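Local coordinates for glutathione s-transferase III (Zea mays, PDB 1AW9), which conjugates glutathione to electrophilic compounds as a homodimeric phi-class transferase and is a leading enzyme in the detoxification of maize herbicides, at the interface of chains A and B. Numbering follows the deposited sequence. Chains: chain A/B, Glutathione s-transferase III.

Contact 1: the interface of chains A and B. Residues chain A 32-34, 44; chain B 122, 213-216.
The C-terminal tail of chain B, a run of prolines from B:Pro213 to B:Pro216, lies along the loop that follows strand 28-31 of chain A, with A:Asp44 of a second loop at its tip and the end of helix B 92-122 at its other side. It illustrates how a chain that offers no backbone N-H can still dock on a partner's main chain: a proline carbonyl accepts, and rings of the tail pack beside it. The amide A:Asp34 N donates to the carbonyl B:Pro214 O over 2.9 Å. This bond is bent, 136° at the hydrogen, and its donor stands above the carbonyl plane instead of on a lone pair.

One residue earlier in the tail, the ring of B:Pro213 crosses the A:Asp34 side chain at about a right angle, its CG 3.8 Å from A:Asp34 CA. The A:Asp34 carboxylate has CG anti to its own backbone N (chi1 -168°), which brings OD2 to 3.2 Å from B:Pro213 O. Two oxygens so placed would be expected to repel unless a proton or solvent intervenes, so the carboxylate probably adds little attraction here.

A:Val33 turns its CG1 methyl towards the far end of the tail, 3.6 Å from B:Pro216 CA, while CG2 takes the crowded position between the backbone N and the carbonyl carbon. From the helix B 92-122 side, B:Leu122 only grazes the loop, through its CD2 methyl near A:Val33 O. The last ring is met by A:Asp44, which crosses it obliquely: the methylene CB packs 3.7 Å from B:Pro216 CD, and the carboxylate oxygen OD2 lies 3.6 Å from that same ring carbon.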
loop_
_atom_site.group_PDB
_atom_site.type_symbol
_atom_site.label_atom_id
_atom_site.label_comp_id
_atom_site.label_asym_id
_atom_site.label_seq_id
_atom_site.Cartn_x
_atom_site.Cartn_y
_atom_site.Cartn_z
ATOM N N PRO A 32 -26.165 -2.266 22.223
ATOM C CA PRO A 32 -25.716 -1.877 20.874
ATOM C C PRO A 32 -25.968 -0.375 20.716
ATOM O O PRO A 32 -26.964 0.132 21.226
ATOM C CB PRO A 32 -26.618 -2.700 19.951
ATOM C CG PRO A 32 -26.885 -3.927 20.768
ATOM C CD PRO A 32 -27.172 -3.333 22.139
ATOM N N VAL A 33 -25.034 0.334 20.077
ATOM C CA VAL A 33 -25.147 1.775 19.894
ATOM C C VAL A 33 -24.910 2.281 18.495
ATOM O O VAL A 33 -24.199 1.677 17.694
ATOM C CB VAL A 33 -24.207 2.585 20.841
ATOM C CG1 VAL A 33 -24.861 2.751 22.202
ATOM C CG2 VAL A 33 -22.819 1.925 20.959
ATOM N N ASP A 34 -25.568 3.392 18.206
ATOM C CA ASP A 34 -25.453 4.072 16.932
ATOM C C ASP A 34 -24.264 4.997 17.119
ATOM O O ASP A 34 -24.329 5.944 17.906
ATOM C CB ASP A 34 -26.716 4.894 16.668
ATOM C CG ASP A 34 -26.806 5.399 15.238
ATOM O OD1 ASP A 34 -26.118 6.389 14.910
ATOM O OD2 ASP A 34 -27.589 4.816 14.452
ATOM N N ASP A 44 -22.405 11.862 19.616
ATOM C CA ASP A 44 -23.089 11.364 20.818
ATOM C C ASP A 44 -22.389 10.318 21.706
ATOM O O ASP A 44 -22.289 10.490 22.927
ATOM C CB ASP A 44 -24.496 10.893 20.473
ATOM C CG ASP A 44 -25.570 11.645 21.259
ATOM O OD1 ASP A 44 -25.432 12.887 21.402
ATOM O OD2 ASP A 44 -26.545 10.996 21.722
ATOM N N LEU B 122 -17.294 0.422 14.472
ATOM C CA LEU B 122 -18.213 -0.517 15.122
ATOM C C LEU B 122 -17.491 -1.805 15.538
ATOM O O LEU B 122 -17.938 -2.533 16.415
ATOM C CB LEU B 122 -19.371 -0.874 14.193
ATOM C CG LEU B 122 -20.457 0.172 13.949
ATOM C CD1 LEU B 122 -21.417 -0.319 12.877
ATOM C CD2 LEU B 122 -21.214 0.479 15.235
ATOM N N PRO B 213 -29.196 0.561 14.846
ATOM C CA PRO B 213 -29.195 0.700 16.299
ATOM C C PRO B 213 -29.665 2.061 16.790
ATOM O O PRO B 213 -29.775 3.033 16.023
ATOM C CB PRO B 213 -27.741 0.418 16.666
ATOM C CG PRO B 213 -26.971 0.958 15.465
ATOM C CD PRO B 213 -27.814 0.459 14.316
ATOM N N PRO B 214 -30.035 2.109 18.081
ATOM C CA PRO B 214 -30.499 3.310 18.780
ATOM C C PRO B 214 -29.301 4.096 19.290
ATOM O O PRO B 214 -28.210 3.538 19.490
ATOM C CB PRO B 214 -31.301 2.719 19.944
ATOM C CG PRO B 214 -30.520 1.492 20.282
ATOM C CD PRO B 214 -30.225 0.909 18.909
ATOM N N PRO B 215 -29.478 5.413 19.486
ATOM C CA PRO B 215 -28.406 6.289 19.970
ATOM C C PRO B 215 -27.791 5.772 21.274
ATOM O O PRO B 215 -28.175 4.700 21.776
ATOM C CB PRO B 215 -29.143 7.618 20.192
ATOM C CG PRO B 215 -30.175 7.600 19.112
ATOM C CD PRO B 215 -30.702 6.187 19.206
ATOM N N PRO B 216 -26.750 6.463 21.770
ATOM C CA PRO B 216 -26.107 6.050 23.021
ATOM C C PRO B 216 -27.114 6.237 24.174
ATOM O O PRO B 216 -27.188 5.332 25.045
ATOM C CB PRO B 216 -24.938 7.035 23.144
ATOM C CG PRO B 216 -24.626 7.363 21.726
ATOM C CD PRO B 216 -25.982 7.539 21.118
ATOM O OXT PRO B 216 -27.837 7.275 24.183
#

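Contact 2: the interface of chains A and B. Residues chain A 11, 13, 35, 52-54; chain B 121-125.
With CG beside its backbone N (chi1 -76°) and its amide turned by chi2 -41°, A:Asn13 directs ND2 from the start of helix A 12-23 towards the turn that ends helix B 92-122. This is the dimer interface of a phi-class glutathione transferase, where the glutathione-binding edge of one subunit's thioredoxin-like N-terminal domain meets the helical domain of the other. A:Ser11, A:Asn13, A:Gln53 and A:Ile54 all belong to the likely glutathione site.

The amide nitrogen A:Asn13 ND2 donates to the carbonyl B:Leu123 O at 2.9 Å, with 144° at the hydrogen. The acceptor lies close to the plane of the asparagine amide, whereas the donor sits above the plane of the carbonyl. The bond therefore keeps to the amide plane but is bent and misses the lone-pair direction; it should help hold the amide's rotation. Behind it, A:Asn13 N makes a weak hydrogen bond to the hydroxyl A:Ser11 OG, and A:Ser11 CB faces B:Leu122 O.

The A:Gln53 chain bends at chi2 and passes B:Gly125 alongside, its CG 3.7 Å from the carbonyl B:Gly125 O. In A:Ile54, CG2 is anti to the backbone N, and the CB-CG2 bond lies crosswise to the carbonyl oxygens at the end of the helix, the methyl flanking B:Leu122 O at 3.7 Å. The backbone carbonyls of the two chains are also linked through water 1, whose oxygen lies 3.2 Å from A:Ile54 O and 3.0 Å from B:Gly124 O.

A:Leu35 supplies the apolar side. Its CD2 methyl comes obliquely onto the ring of B:Pro121, 3.5 Å from CB, and also touches the B:Leu122 branch tip, at 3.7 Å from B:Leu122 CD2.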
loop_
_atom_site.group_PDB
_atom_site.type_symbol
_atom_site.label_atom_id
_atom_site.label_comp_id
_atom_site.label_asym_id
_atom_site.label_seq_id
_atom_site.Cartn_x
_atom_site.Cartn_y
_atom_site.Cartn_z
ATOM N N SER A 11 -19.002 -8.219 17.423
ATOM C CA SER A 11 -17.656 -7.713 17.376
ATOM C C SER A 11 -16.736 -8.452 18.360
ATOM O O SER A 11 -16.933 -8.384 19.589
ATOM C CB SER A 11 -17.691 -6.228 17.669
ATOM O OG SER A 11 -16.582 -5.853 18.460
ATOM N N ASN A 13 -14.101 -7.674 19.623
ATOM C CA ASN A 13 -13.506 -6.824 20.623
ATOM C C ASN A 13 -14.495 -6.662 21.767
ATOM O O ASN A 13 -14.092 -6.475 22.914
ATOM C CB ASN A 13 -13.034 -5.506 20.006
ATOM C CG ASN A 13 -11.730 -5.666 19.204
ATOM O OD1 ASN A 13 -10.820 -6.373 19.626
ATOM N ND2 ASN A 13 -11.657 -5.045 18.033
ATOM N N LEU A 35 -23.165 4.682 16.436
ATOM C CA LEU A 35 -21.930 5.471 16.520
ATOM C C LEU A 35 -22.063 6.829 15.843
ATOM O O LEU A 35 -21.769 7.881 16.431
ATOM C CB LEU A 35 -20.770 4.697 15.894
ATOM C CG LEU A 35 -19.748 4.168 16.879
ATOM C CD1 LEU A 35 -20.442 3.532 18.069
ATOM C CD2 LEU A 35 -18.876 3.180 16.166
ATOM N N GLY A 52 -14.397 7.475 19.819
ATOM C CA GLY A 52 -15.527 6.960 19.062
ATOM C C GLY A 52 -15.466 5.509 18.635
ATOM O O GLY A 52 -16.023 5.154 17.588
ATOM N N GLN A 53 -14.775 4.689 19.424
ATOM C CA GLN A 53 -14.650 3.262 19.156
ATOM C C GLN A 53 -15.348 2.450 20.238
ATOM O O GLN A 53 -15.520 2.876 21.392
ATOM C CB GLN A 53 -13.178 2.823 19.067
ATOM C CG GLN A 53 -12.532 3.099 17.726
ATOM C CD GLN A 53 -11.109 3.630 17.865
ATOM O OE1 GLN A 53 -10.274 3.022 18.540
ATOM N NE2 GLN A 53 -10.832 4.784 17.244
ATOM N N ILE A 54 -15.803 1.295 19.795
ATOM C CA ILE A 54 -16.486 0.297 20.599
ATOM C C ILE A 54 -15.381 -0.707 21.020
ATOM O O ILE A 54 -14.446 -0.963 20.240
ATOM C CB ILE A 54 -17.580 -0.348 19.692
ATOM C CG1 ILE A 54 -18.792 0.569 19.630
ATOM C CG2 ILE A 54 -17.891 -1.761 20.074
ATOM C CD1 ILE A 54 -19.205 1.101 20.962
ATOM N N PRO B 121 -15.162 1.463 13.042
ATOM C CA PRO B 121 -15.323 1.902 14.421
ATOM C C PRO B 121 -16.283 0.948 15.153
ATOM O O PRO B 121 -16.094 0.673 16.321
ATOM C CB PRO B 121 -15.913 3.302 14.256
ATOM C CG PRO B 121 -15.384 3.743 12.952
ATOM C CD PRO B 121 -15.560 2.533 12.110
ATOM N N LEU B 122 -17.294 0.422 14.472
ATOM C CA LEU B 122 -18.213 -0.517 15.122
ATOM C C LEU B 122 -17.491 -1.805 15.538
ATOM O O LEU B 122 -17.938 -2.533 16.415
ATOM C CB LEU B 122 -19.371 -0.874 14.193
ATOM C CG LEU B 122 -20.457 0.172 13.949
ATOM C CD1 LEU B 122 -21.417 -0.319 12.877
ATOM C CD2 LEU B 122 -21.214 0.479 15.235
ATOM N N LEU B 123 -16.364 -2.059 14.904
ATOM C CA LEU B 123 -15.563 -3.232 15.185
ATOM C C LEU B 123 -14.319 -2.923 16.022
ATOM O O LEU B 123 -13.371 -3.708 16.048
ATOM C CB LEU B 123 -15.102 -3.840 13.859
ATOM C CG LEU B 123 -15.919 -4.911 13.150
ATOM C CD1 LEU B 123 -17.408 -4.823 13.475
ATOM C CD2 LEU B 123 -15.632 -4.742 11.659
ATOM N N GLY B 124 -14.260 -1.756 16.632
ATOM C CA GLY B 124 -13.091 -1.449 17.435
ATOM C C GLY B 124 -11.894 -0.881 16.702
ATOM O O GLY B 124 -10.814 -0.802 17.274
ATOM N N GLY B 125 -12.062 -0.437 15.463
ATOM C CA GLY B 125 -10.934 0.140 14.744
ATOM C C GLY B 125 -11.104 1.599 14.336
ATOM O O GLY B 125 -12.222 2.090 14.137
HETATM O O HOH W 1 -11.389 -1.815 20.032
#

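The centres of contact 1 and contact 2, taken over their C-alpha atoms, are about 11 Å apart, and both include B:Leu122 at the end of helix B 92-122. On the chain A side they meet in one stretch of loop, since A:Asp34 of contact 1 is followed directly by A:Leu35 of contact 2. Chain B thus grips one region of chain A with two separate segments, its extreme tail and its helix end. The two-fold axis repeats both contacts with the chains exchanged, consistent with a homodimer, and contact 2 places the partner subunit beside the likely glutathione site.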